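Local coordinates for secreted protein (Streptomyces lividans 1326, PDB 5LQI) that is a secreted copper-radical oxidase related to galactose oxidase, which probably oxidises its substrate with a copper ion and a cysteine-linked tyrosyl radical, at residues A305-Q310 and E368-I373; D82-G87 and R251-L256; D55-K60 and T102-K107. The protein carries 1 engineered substitution. All coordinates share one frame; numbering follows the deposited sequence.

Contact 1 (A305-Q310 and E368-I373)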
loop_
_atom_site.group_PDB
_atom_site.type_symbol
_atom_site.label_atom_id
_atom_site.label_comp_id
_atom_site.label_asym_id
_atom_site.label_seq_id
_atom_site.Cartn_x
_atom_site.Cartn_y
_atom_site.Cartn_z
ATOM N N ALA A 305 1.015 4.331 5.981
ATOM C CA ALA A 305 -0.446 4.247 6.001
ATOM C C ALA A 305 -1.030 5.463 6.660
ATOM O O ALA A 305 -1.043 5.541 7.900
ATOM C CB ALA A 305 -0.844 2.995 6.759
ATOM N N LEU A 306 -1.518 6.391 5.848
ATOM C CA LEU A 306 -1.947 7.722 6.255
ATOM C C LEU A 306 -3.407 7.954 5.903
ATOM O O LEU A 306 -3.770 7.922 4.686
ATOM C CB LEU A 306 -1.061 8.810 5.607
ATOM C CG LEU A 306 0.441 8.808 5.901
ATOM C CD1 LEU A 306 1.138 9.895 5.052
ATOM C CD2 LEU A 306 0.769 8.981 7.393
ATOM N N PHE A 307 -4.235 8.158 6.937
ATOM C CA PHE A 307 -5.720 8.303 6.766
ATOM C C PHE A 307 -6.240 9.618 7.308
ATOM O O PHE A 307 -5.886 10.016 8.402
ATOM C CB PHE A 307 -6.480 7.173 7.510
ATOM C CG PHE A 307 -6.241 5.809 6.959
ATOM C CD1 PHE A 307 -5.104 5.119 7.280
ATOM C CD2 PHE A 307 -7.158 5.214 6.105
ATOM C CE1 PHE A 307 -4.870 3.851 6.747
ATOM C CE2 PHE A 307 -6.911 3.941 5.563
ATOM C CZ PHE A 307 -5.759 3.271 5.910
ATOM N N LEU A 308 -7.201 10.216 6.596
ATOM C CA LEU A 308 -7.810 11.465 7.060
ATOM C C LEU A 308 -8.848 11.135 8.174
ATOM O O LEU A 308 -9.818 10.383 7.949
ATOM C CB LEU A 308 -8.548 12.167 5.901
ATOM C CG LEU A 308 -9.224 13.503 6.193
ATOM C CD1 LEU A 308 -8.168 14.479 6.642
ATOM C CD2 LEU A 308 -9.999 14.006 4.977
ATOM N N MET A 309 -8.630 11.737 9.332
ATOM C CA MET A 309 -9.549 11.637 10.481
ATOM C C MET A 309 -10.655 12.686 10.380
ATOM O O MET A 309 -10.544 13.660 9.626
ATOM C CB MET A 309 -8.754 11.881 11.769
ATOM C CG MET A 309 -7.609 10.902 11.981
ATOM S SD MET A 309 -6.431 11.503 13.189
ATOM C CE MET A 309 -7.467 11.586 14.674
ATOM N N GLN A 310 -11.718 12.505 11.168
ATOM C CA GLN A 310 -12.859 13.450 11.180
ATOM C C GLN A 310 -12.563 14.860 11.631
ATOM O O GLN A 310 -13.214 15.787 11.189
ATOM C CB GLN A 310 -14.041 12.868 11.948
ATOM C CG GLN A 310 -14.651 11.710 11.183
ATOM C CD GLN A 310 -15.714 11.033 12.016
ATOM O OE1 GLN A 310 -16.723 11.637 12.301
ATOM N NE2 GLN A 310 -15.467 9.829 12.457
ATOM N N GLU A 368 -14.030 5.810 13.868
ATOM C CA GLU A 368 -12.635 6.200 13.917
ATOM C C GLU A 368 -11.789 5.113 14.625
ATOM O O GLU A 368 -10.922 5.411 15.452
ATOM C CB GLU A 368 -12.553 7.610 14.530
ATOM C CG GLU A 368 -11.307 8.386 14.110
ATOM C CD GLU A 368 -11.465 9.192 12.811
ATOM O OE1 GLU A 368 -10.949 8.738 11.729
ATOM O OE2 GLU A 368 -12.126 10.290 12.917
ATOM N N LYS A 369 -12.077 3.851 14.294
ATOM C CA LYS A 369 -11.318 2.688 14.746
ATOM C C LYS A 369 -10.484 2.088 13.645
ATOM O O LYS A 369 -11.034 1.651 12.631
ATOM C CB LYS A 369 -12.189 1.558 15.280
ATOM C CG LYS A 369 -12.809 1.825 16.609
ATOM C CD LYS A 369 -13.291 0.516 17.318
ATOM C CE LYS A 369 -14.576 0.746 17.999
ATOM N NZ LYS A 369 -15.139 -0.502 18.608
ATOM N N TYR A 370 -9.166 2.032 13.885
ATOM C CA TYR A 370 -8.194 1.482 12.958
ATOM C C TYR A 370 -7.613 0.194 13.456
ATOM O O TYR A 370 -7.258 0.102 14.646
ATOM C CB TYR A 370 -7.118 2.487 12.716
ATOM C CG TYR A 370 -7.599 3.769 12.114
ATOM C CD1 TYR A 370 -8.168 4.753 12.861
ATOM C CD2 TYR A 370 -7.493 3.984 10.751
ATOM C CE1 TYR A 370 -8.608 5.939 12.288
ATOM C CE2 TYR A 370 -7.919 5.155 10.178
ATOM C CZ TYR A 370 -8.446 6.127 10.954
ATOM O OH TYR A 370 -8.881 7.268 10.314
ATOM N N MET A 371 -7.481 -0.771 12.549
ATOM C CA MET A 371 -6.817 -2.054 12.788
ATOM C C MET A 371 -5.561 -2.203 11.913
ATOM O O MET A 371 -5.644 -2.062 10.689
ATOM C CB MET A 371 -7.738 -3.205 12.505
ATOM C CG MET A 371 -7.110 -4.608 12.601
ATOM S SD MET A 371 -8.326 -5.955 12.490
ATOM C CE MET A 371 -9.144 -5.763 10.942
ATOM N N VAL A 372 -4.448 -2.518 12.603
ATOM C CA VAL A 372 -3.172 -2.951 12.033
ATOM C C VAL A 372 -3.038 -4.477 12.142
ATOM O O VAL A 372 -3.274 -5.076 13.242
ATOM C CB VAL A 372 -1.967 -2.203 12.656
ATOM C CG1 VAL A 372 -0.654 -2.670 12.106
ATOM C CG2 VAL A 372 -2.066 -0.733 12.440
ATOM N N ILE A 373 -2.676 -5.091 11.017
ATOM C CA ILE A 373 -2.733 -6.536 10.820
ATOM C C ILE A 373 -1.392 -7.086 10.364
ATOM O O ILE A 373 -0.872 -6.670 9.335
ATOM C CB ILE A 373 -3.792 -6.933 9.776
ATOM C CG1 ILE A 373 -5.125 -6.281 10.108
ATOM C CG2 ILE A 373 -3.959 -8.431 9.721
ATOM C CD1 ILE A 373 -6.161 -6.415 9.051
HETATM O O HOH W 1 -13.230 8.552 10.204
#
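Glu-368 reaches Gln-310 and Met-309 because its CG stands anti to its own backbone N and the chain then bends sharply (chi2 88°), while Phe-307 and Tyr-370 both set CG anti to the carbonyl carbon and swing their rings together. The setting is a kelch beta-propeller: strand 306-308 opens one four-stranded blade and strand 369-373 is the second strand of the next, so this is an interface between successive blades, joined without sheet pairing, by side chains and one bond from a backbone N.

The aromatic part is an offset edge-to-face pair. The edge of Tyr-370 is turned toward the face of Phe-307, the centroids lie 5.5 Å apart and the planes meet at 62°. The closest approach is made by Tyr-370 CE2, 3.6 Å from Phe-307 CB. Phe-315, on the strand beside 306-308, also meets the tyrosine ring, so Tyr-370 is wedged against two phenylalanines of the neighbouring blade.

The polar part is centred on one buried carboxylate, whose two oxygens divide the work. OE1 of Glu-368 takes the proton of Tyr-370 OH at 2.9 Å, almost end-on to the C-O bond, which fixes the rotation of the hydroxyl; a water lies 2.8 Å from the same OE1. Met-309, whose side chain crosses that of Glu-368 at about a right angle, brings its CA to 3.5 Å from Glu-368 OE1. The side-chain amide of Gln-310 has its strongest partner in Gln-366 O, and Leu-308 O is bonded to Arg-560, so polar groups near the carboxylate have partners of their own. One direct hydrogen bond between the blades is nearly straight: Gln-310 N donates to Glu-368 OE2 on its syn side, 2.9 Å away, with 169° at the hydrogen.

Contact 2 (D82-G87 and R251-L256). Engineered in segment 251-256: Ala-252 (natural residue Trp).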
loop_
_atom_site.group_PDB
_atom_site.type_symbol
_atom_site.label_atom_id
_atom_site.label_comp_id
_atom_site.label_asym_id
_atom_site.label_seq_id
_atom_site.Cartn_x
_atom_site.Cartn_y
_atom_site.Cartn_z
ATOM N N ASP A 82 7.110 4.352 -15.899
ATOM C CA ASP A 82 7.196 3.151 -15.096
ATOM C C ASP A 82 6.476 3.323 -13.726
ATOM O O ASP A 82 7.081 3.589 -12.684
ATOM C CB ASP A 82 8.579 2.582 -14.926
ATOM C CG ASP A 82 8.538 1.162 -14.305
ATOM O OD1 ASP A 82 7.416 0.720 -13.902
ATOM O OD2 ASP A 82 9.578 0.487 -14.235
ATOM N N LEU A 83 5.194 3.015 -13.765
ATOM C CA LEU A 83 4.297 3.100 -12.593
ATOM C C LEU A 83 4.316 1.991 -11.541
ATOM O O LEU A 83 3.475 2.021 -10.622
ATOM C CB LEU A 83 2.856 3.254 -13.100
ATOM C CG LEU A 83 2.591 4.442 -14.029
ATOM C CD1 LEU A 83 1.116 4.469 -14.458
ATOM C CD2 LEU A 83 3.037 5.751 -13.378
ATOM N N PHE A 84 5.284 1.061 -11.544
ATOM C CA PHE A 84 5.237 -0.132 -10.639
ATOM C C PHE A 84 5.206 0.030 -9.086
ATOM O O PHE A 84 4.627 -0.827 -8.409
ATOM C CB PHE A 84 6.266 -1.193 -11.080
ATOM C CG PHE A 84 7.362 -1.468 -10.122
ATOM C CD1 PHE A 84 7.107 -2.004 -8.867
ATOM C CD2 PHE A 84 8.670 -1.294 -10.523
ATOM C CE1 PHE A 84 8.144 -2.296 -8.005
ATOM C CE2 PHE A 84 9.729 -1.579 -9.666
ATOM C CZ PHE A 84 9.463 -2.068 -8.389
ATOM N N CYS A 85 5.725 1.130 -8.552
ATOM C CA CYS A 85 5.951 1.894 -7.337
ATOM C C CYS A 85 5.513 3.371 -7.328
ATOM O O CYS A 85 6.057 4.237 -6.641
ATOM C CB CYS A 85 7.305 1.595 -6.724
ATOM S SG CYS A 85 8.748 1.868 -7.680
ATOM N N THR A 86 4.387 3.584 -8.003
ATOM C CA THR A 86 3.702 4.836 -7.938
ATOM C C THR A 86 2.812 4.947 -6.702
ATOM O O THR A 86 2.540 3.945 -6.064
ATOM C CB THR A 86 2.917 4.999 -9.261
ATOM O OG1 THR A 86 2.706 6.389 -9.549
ATOM C CG2 THR A 86 1.677 4.170 -9.257
ATOM N N GLY A 87 2.377 6.153 -6.372
ATOM C CA GLY A 87 1.323 6.408 -5.374
ATOM C C GLY A 87 0.010 6.753 -6.075
ATOM O O GLY A 87 0.006 7.167 -7.231
ATOM N N ARG A 251 9.846 10.530 -6.487
ATOM C CA ARG A 251 9.408 9.623 -5.445
ATOM C C ARG A 251 9.096 8.248 -6.004
ATOM O O ARG A 251 8.188 8.107 -6.860
ATOM C CB ARG A 251 8.169 10.168 -4.744
ATOM C CG ARG A 251 8.195 11.594 -4.291
ATOM C CD ARG A 251 6.895 11.996 -3.635
ATOM N NE ARG A 251 6.944 13.404 -3.280
ATOM C CZ ARG A 251 7.332 13.911 -2.108
ATOM N NH1 ARG A 251 7.670 13.130 -1.076
ATOM N NH2 ARG A 251 7.298 15.216 -1.929
ATOM N N ALA A 252 9.856 7.241 -5.578
ATOM C CA ALA A 252 9.477 5.864 -5.727
ATOM C C ALA A 252 8.848 5.388 -4.398
ATOM O O ALA A 252 9.492 5.476 -3.336
ATOM C CB ALA A 252 10.642 4.989 -6.041
ATOM N N TYR A 253 7.656 4.822 -4.497
ATOM C CA TYR A 253 6.895 4.318 -3.348
ATOM C C TYR A 253 6.318 5.409 -2.382
ATOM O O TYR A 253 6.341 5.224 -1.135
ATOM C CB TYR A 253 7.754 3.344 -2.480
ATOM C CG TYR A 253 8.550 2.212 -3.116
ATOM C CD1 TYR A 253 7.925 1.099 -3.654
ATOM C CD2 TYR A 253 9.956 2.262 -3.186
ATOM C CE1 TYR A 253 8.672 0.024 -4.163
ATOM C CE2 TYR A 253 10.718 1.205 -3.676
ATOM C CZ TYR A 253 10.089 0.088 -4.178
ATOM O OH TYR A 253 10.860 -0.982 -4.687
ATOM N N PRO A 254 5.787 6.516 -2.908
ATOM C CA PRO A 254 5.128 7.475 -2.051
ATOM C C PRO A 254 3.692 7.094 -1.681
ATOM O O PRO A 254 3.028 6.433 -2.489
ATOM C CB PRO A 254 5.047 8.698 -2.921
ATOM C CG PRO A 254 4.839 8.149 -4.279
ATOM C CD PRO A 254 5.603 6.869 -4.327
ATOM N N THR A 255 3.209 7.605 -0.548
ATOM C CA THR A 255 1.758 7.605 -0.240
ATOM C C THR A 255 1.141 8.930 -0.681
ATOM O O THR A 255 1.682 10.013 -0.396
ATOM C CB THR A 255 1.503 7.381 1.270
ATOM O OG1 THR A 255 1.643 5.993 1.543
ATOM C CG2 THR A 255 0.072 7.834 1.652
ATOM N N LEU A 256 0.038 8.829 -1.406
ATOM C CA LEU A 256 -0.833 9.928 -1.726
ATOM C C LEU A 256 -2.112 9.791 -0.898
ATOM O O LEU A 256 -2.799 8.753 -0.931
ATOM C CB LEU A 256 -1.209 9.905 -3.192
ATOM C CG LEU A 256 -0.156 10.020 -4.306
ATOM C CD1 LEU A 256 -0.775 10.417 -5.669
ATOM C CD2 LEU A 256 1.018 10.848 -3.985
#
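Tyr-253 curls back over Cys-85 although its CB starts out away from segment 82-87. From CB the chain passes to CG beside the backbone N, and the ring then turns one face to the cysteine sulfur. CE1 is 4.0 Å from Cys-85 SG, and the sulfur stands 4.1 Å from the ring centroid, only 16° off the normal: a sulfur-aromatic contact. Cys-85 CB lies next to the CD1 side of the ring, though that spacing is too short to be trusted. At the tip, Tyr-253 OH comes obliquely to 4.1 Å from Phe-84 CZ.

The backbones hold this pairing, since Tyr-253 N donates to Cys-85 O in the carbonyl plane at 2.7 Å. Cys-85 SG also meets the methyl of Ala-252, an engineered replacement of tryptophan. Farther along, Gly-87 CA comes within 3.4 Å of Pro-254 O, where a side chain would collide, and Leu-256 covers the same glycine as the two propeller blades meet.

With an alanine here instead of the tyrosine, Cys-85 SG would probably lose the tyrosine face it lies over and the ring carbon placed to react with it. In galactose oxidase relatives such a cysteine and tyrosine are joined through a thioether at the ring carbon next to the hydroxyl-bearing one; Cys-85 and Tyr-253 are probably that pair, and the SG to CE1 distance means that in this copper-free variant the bond has not formed.

Contact 3 (D55-K60 and T102-K107)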
loop_
_atom_site.group_PDB
_atom_site.type_symbol
_atom_site.label_atom_id
_atom_site.label_comp_id
_atom_site.label_asym_id
_atom_site.label_seq_id
_atom_site.Cartn_x
_atom_site.Cartn_y
_atom_site.Cartn_z
ATOM N N ASP A 55 13.990 -7.199 -17.598
ATOM C CA ASP A 55 13.891 -7.083 -19.049
ATOM C C ASP A 55 12.917 -5.982 -19.465
ATOM O O ASP A 55 13.217 -5.221 -20.367
ATOM C CB ASP A 55 13.451 -8.387 -19.709
ATOM C CG ASP A 55 14.523 -9.462 -19.715
ATOM O OD1 ASP A 55 15.722 -9.228 -19.451
ATOM O OD2 ASP A 55 14.148 -10.586 -20.099
ATOM N N ASN A 56 11.762 -5.884 -18.782
ATOM C CA ASN A 56 10.793 -4.862 -19.139
ATOM C C ASN A 56 11.297 -3.445 -18.827
ATOM O O ASN A 56 11.012 -2.519 -19.587
ATOM C CB ASN A 56 9.460 -5.065 -18.432
ATOM C CG ASN A 56 8.716 -6.278 -18.921
ATOM O OD1 ASN A 56 9.001 -6.857 -19.964
ATOM N ND2 ASN A 56 7.735 -6.678 -18.148
ATOM N N SER A 57 12.003 -3.295 -17.710
ATOM C CA SER A 57 12.637 -2.024 -17.395
ATOM C C SER A 57 13.605 -1.600 -18.528
ATOM O O SER A 57 13.511 -0.497 -18.995
ATOM C CB SER A 57 13.423 -2.073 -16.104
ATOM O OG SER A 57 13.703 -0.739 -15.725
ATOM N N ASP A 58 14.507 -2.510 -18.886
ATOM C CA ASP A 58 15.494 -2.342 -20.000
ATOM C C ASP A 58 14.818 -1.916 -21.305
ATOM O O ASP A 58 15.269 -0.971 -21.966
ATOM C CB ASP A 58 16.380 -3.601 -20.215
ATOM C CG ASP A 58 17.330 -3.919 -18.991
ATOM O OD1 ASP A 58 17.500 -3.070 -18.072
ATOM O OD2 ASP A 58 17.894 -5.052 -18.903
ATOM N N ASP A 59 13.694 -2.544 -21.621
ATOM C CA ASP A 59 12.944 -2.294 -22.842
ATOM C C ASP A 59 11.970 -1.143 -22.768
ATOM O O ASP A 59 11.272 -0.916 -23.749
ATOM C CB ASP A 59 12.121 -3.564 -23.218
ATOM C CG ASP A 59 13.006 -4.769 -23.597
ATOM O OD1 ASP A 59 14.210 -4.598 -23.943
ATOM O OD2 ASP A 59 12.481 -5.908 -23.533
ATOM N N LYS A 60 11.828 -0.470 -21.611
ATOM C CA LYS A 60 10.738 0.503 -21.433
ATOM C C LYS A 60 9.377 -0.108 -21.726
ATOM O O LYS A 60 8.562 0.485 -22.457
ATOM C CB LYS A 60 10.874 1.740 -22.353
ATOM C CG LYS A 60 11.877 2.767 -22.003
ATOM C CD LYS A 60 11.469 4.176 -22.538
ATOM C CE LYS A 60 10.931 4.166 -23.982
ATOM N NZ LYS A 60 11.147 5.398 -24.792
ATOM N N THR A 102 9.542 4.636 -10.819
ATOM C CA THR A 102 10.967 4.413 -10.892
ATOM C C THR A 102 11.573 4.657 -12.292
ATOM O O THR A 102 10.920 4.462 -13.308
ATOM C CB THR A 102 11.315 3.005 -10.435
ATOM O OG1 THR A 102 12.735 2.893 -10.328
ATOM C CG2 THR A 102 10.766 1.962 -11.353
ATOM N N LYS A 103 12.842 5.042 -12.273
ATOM C CA LYS A 103 13.698 5.070 -13.444
ATOM C C LYS A 103 14.080 3.674 -13.791
ATOM O O LYS A 103 13.916 2.724 -12.981
ATOM C CB LYS A 103 15.021 5.813 -13.124
ATOM C CG LYS A 103 14.916 7.316 -13.092
ATOM C CD LYS A 103 16.055 7.908 -12.248
ATOM C CE LYS A 103 17.195 8.518 -12.989
ATOM N NZ LYS A 103 18.098 9.095 -11.923
ATOM N N ARG A 104 14.663 3.547 -14.979
ATOM C CA ARG A 104 15.166 2.253 -15.421
ATOM C C ARG A 104 16.072 1.705 -14.335
ATOM O O ARG A 104 16.811 2.454 -13.718
ATOM C CB ARG A 104 15.832 2.352 -16.802
ATOM C CG ARG A 104 16.696 1.169 -17.218
ATOM C CD ARG A 104 17.168 1.426 -18.646
ATOM N NE ARG A 104 18.086 0.396 -19.165
ATOM C CZ ARG A 104 18.179 0.011 -20.445
ATOM N NH1 ARG A 104 17.414 0.541 -21.398
ATOM N NH2 ARG A 104 19.042 -0.940 -20.791
ATOM N N TYR A 105 15.944 0.437 -13.993
ATOM C CA TYR A 105 16.751 -0.074 -12.881
ATOM C C TYR A 105 17.641 -1.169 -13.424
ATOM O O TYR A 105 17.121 -2.088 -14.078
ATOM C CB TYR A 105 15.898 -0.588 -11.703
ATOM C CG TYR A 105 14.652 -1.352 -12.056
ATOM C CD1 TYR A 105 13.476 -0.694 -12.266
ATOM C CD2 TYR A 105 14.639 -2.745 -12.113
ATOM C CE1 TYR A 105 12.332 -1.383 -12.556
ATOM C CE2 TYR A 105 13.482 -3.442 -12.382
ATOM C CZ TYR A 105 12.350 -2.752 -12.607
ATOM O OH TYR A 105 11.223 -3.352 -12.928
ATOM N N GLU A 106 18.959 -1.059 -13.197
ATOM C CA GLU A 106 19.950 -2.108 -13.593
ATOM C C GLU A 106 20.256 -3.070 -12.415
ATOM O O GLU A 106 20.319 -2.642 -11.254
ATOM C CB GLU A 106 21.249 -1.466 -14.101
ATOM N N LYS A 107 20.419 -4.362 -12.723
ATOM C CA LYS A 107 20.784 -5.374 -11.715
ATOM C C LYS A 107 22.118 -4.956 -11.056
ATOM O O LYS A 107 22.979 -4.371 -11.719
ATOM C CB LYS A 107 20.902 -6.767 -12.366
ATOM C CG LYS A 107 20.992 -7.928 -11.378
#
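Ser-57 lays its CB over the face of the Tyr-105 ring, 3.8 Å from the centroid and nearly on the ring normal, in a CH-pi contact. Its OG, anti to the serine's own backbone N and over the same face but toward the rim, accepts from Tyr-105 N at 3.1 Å, so a single small side chain serves both the ring and the backbone of one residue. The far end of the tyrosine is held elsewhere: OH bonds to Ser-50, and the ring meets Phe-225 edge-to-face.

Arg-104, extended from CG to NE, passes across the last turn of the helix. One face of its guanidinium rests over Asp-58 CA, 3.6 Å above the plane. The carboxylate is reached only loosely, with Asp-58 OD1 and Arg-104 NE 3.7 Å apart and the oxygen well out of the guanidinium plane, so attraction of charge is all that is left; a weak bond also ties OD1 to Gln-54. At the end of a helix, the positive group would probably also be favoured by the carbonyls there. Just beyond, Lys-60 N returns to Ser-57 O at 3.1 Å, and the positive phi of Lys-60 completes a Schellman motif, the classic C-terminal close of a helix.

Along the chain, contacts 3 and 2 interleave, 55-60 and 82-87 preceding their partners 102-107 and 251-256, whereas contact 1 follows both. Contacts 2 and 3 have centres about 15 Å apart and touch, Asp-82 against Thr-102 and Tyr-105 and Cys-85 against Thr-102. The centre of contact 1 lies about 21 Å from that of contact 2, touching it where Leu-306 packs on Thr-255, and about 35 Å from that of contact 3, across the centre of the chain. Strands 87-90, 255-258, 306-308 and 358-361 open four consecutive propeller blades: contact 2 joins the first two, contact 1 the last two, and contact 3 ties the end of helix 54-58 to the loop 102-107, next to the probable copper-radical site.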